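Probable cobalt-precorrin-6B C(15)-methyltransferase (decarboxylating) (Methanothermobacter thermautotrophicus, PDB 1L3I) is an S-adenosyl-L-methionine-dependent methyltransferase that probably methylates C-15 of cobalt-precorrin-6B and removes its C-12 carboxylate, giving cobalt-precorrin-7 in anaerobic cobalamin biosynthesis. Local coordinates at the interface of chains A and B. Residues are numbered along the deposited sequence; one frame, centred on the assembly and turned at random. Chains: chain A/B, Precorrin-6y methyltransferase/putative decarboxylase.

The interface of chains A and B. Residues chain A 135, 140, 177-178; chain B 162, 173-175.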
# COMPACT_ATOMS: atom_id res chain seq x y z
N ILE A 135 2.51 -10.39 11.11
CA ILE A 135 2.72 -10.56 9.67
C ILE A 135 1.74 -11.62 9.14
O ILE A 135 1.46 -11.66 7.94
CB ILE A 135 4.16 -10.94 9.31
CG1 ILE A 135 4.57 -12.24 10.01
CG2 ILE A 135 5.11 -9.80 9.65
CD1 ILE A 135 5.92 -12.73 9.57
N LYS A 140 -3.29 -11.17 13.24
CA LYS A 140 -3.93 -9.85 13.30
C LYS A 140 -5.31 -9.99 13.93
O LYS A 140 -5.69 -9.20 14.81
CB LYS A 140 -4.05 -9.22 11.90
CG LYS A 140 -2.73 -8.82 11.28
CD LYS A 140 -2.88 -8.46 9.81
CE LYS A 140 -1.51 -8.51 9.12
NZ LYS A 140 -1.61 -8.38 7.65
N ASN A 177 7.06 -6.42 2.83
CA ASN A 177 5.81 -7.10 3.15
C ASN A 177 5.06 -6.29 4.20
O ASN A 177 5.68 -5.67 5.07
CB ASN A 177 6.09 -8.51 3.68
CG ASN A 177 6.71 -9.41 2.63
OD1 ASN A 177 6.43 -9.31 1.44
ND2 ASN A 177 7.59 -10.30 3.08
N PRO A 178 3.73 -6.21 4.08
CA PRO A 178 2.99 -5.44 5.07
C PRO A 178 3.12 -6.01 6.47
O PRO A 178 3.27 -7.21 6.65
CB PRO A 178 1.55 -5.50 4.53
CG PRO A 178 1.51 -6.74 3.76
CD PRO A 178 2.83 -6.73 3.04
N ALA B 162 -0.60 -7.35 -2.53
CA ALA B 162 -0.06 -8.27 -1.53
C ALA B 162 -0.82 -9.57 -1.73
O ALA B 162 -2.03 -9.57 -1.94
CB ALA B 162 -0.26 -7.73 -0.12
N MSE B 173 1.31 -12.17 4.34
CA MSE B 173 1.04 -11.32 3.19
C MSE B 173 2.34 -10.92 2.53
O MSE B 173 3.25 -10.40 3.20
CB MSE B 173 0.25 -10.08 3.63
CG MSE B 173 -1.14 -10.39 4.22
SE MSE B 173 -2.25 -11.53 3.09
CE MSE B 173 -2.57 -10.39 1.56
N VAL B 174 2.48 -11.22 1.24
CA VAL B 174 3.71 -10.89 0.53
C VAL B 174 3.42 -9.81 -0.47
O VAL B 174 2.54 -9.96 -1.32
CB VAL B 174 4.31 -12.12 -0.20
CG1 VAL B 174 5.65 -11.77 -0.78
CG2 VAL B 174 4.46 -13.28 0.77
N SER B 175 4.13 -8.70 -0.36
CA SER B 175 3.91 -7.59 -1.26
C SER B 175 4.73 -7.66 -2.54
O SER B 175 5.77 -8.32 -2.61
CB SER B 175 4.21 -6.26 -0.56
OG SER B 175 5.58 -6.20 -0.16
O HOH W 1 8.14 -8.73 -0.55
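A:Asn177 and A:Pro178, which run through a polyproline-II-like stretch of backbone between strands 170-175 and 179-183, lie against the end of B:Met173 to B:Ser175, the last residues of strand 170-175 in the partner subunit. In this Rossmann-fold methyltransferase, a CbiT homotetramer whose two-fold symmetry repeats the arrangement with the chains exchanged, the pairing illustrates how an asparagine side chain can take up a backbone N-H at the end of a neighbouring strand: the backbone N of B:Ser175 donates a hydrogen bond to the side-chain oxygen OD1 of A:Asn177 (3.0 Å). The bond is moderately straight, 154° at the hydrogen, and the donor sits 22° off the plane of the amide carbonyl. With CG beside its own backbone N (chi1 -65°), A:Asn177 lays its amide alongside the B strand, where OD1 also meets the methyl CG1 of B:Val174 at 3.4 Å. A water molecule 2.7 Å from OD1 of A:Asn177 reaches on to the carbonyl O of B:Ser175, so the same amide oxygen is engaged by both a backbone N-H and a solvent bridge. Beside this polar clasp, A:Pro178 supplies an apolar wedge. Its ring carbon CG packs on CB of the selenomethionine B:Met173 at 3.6 Å, the two side chains crossing at about a right angle, while CD of the same ring rests 3.9 Å from CB of B:Ser175. Bends at chi2 and chi3 fold the selenium end of B:Met173 back towards its own chain, leaving CB and CG to meet chain A. From helix 137-149, the extended A:Lys140 brings its terminal amine NZ within 4.0 Å of CG of B:Met173.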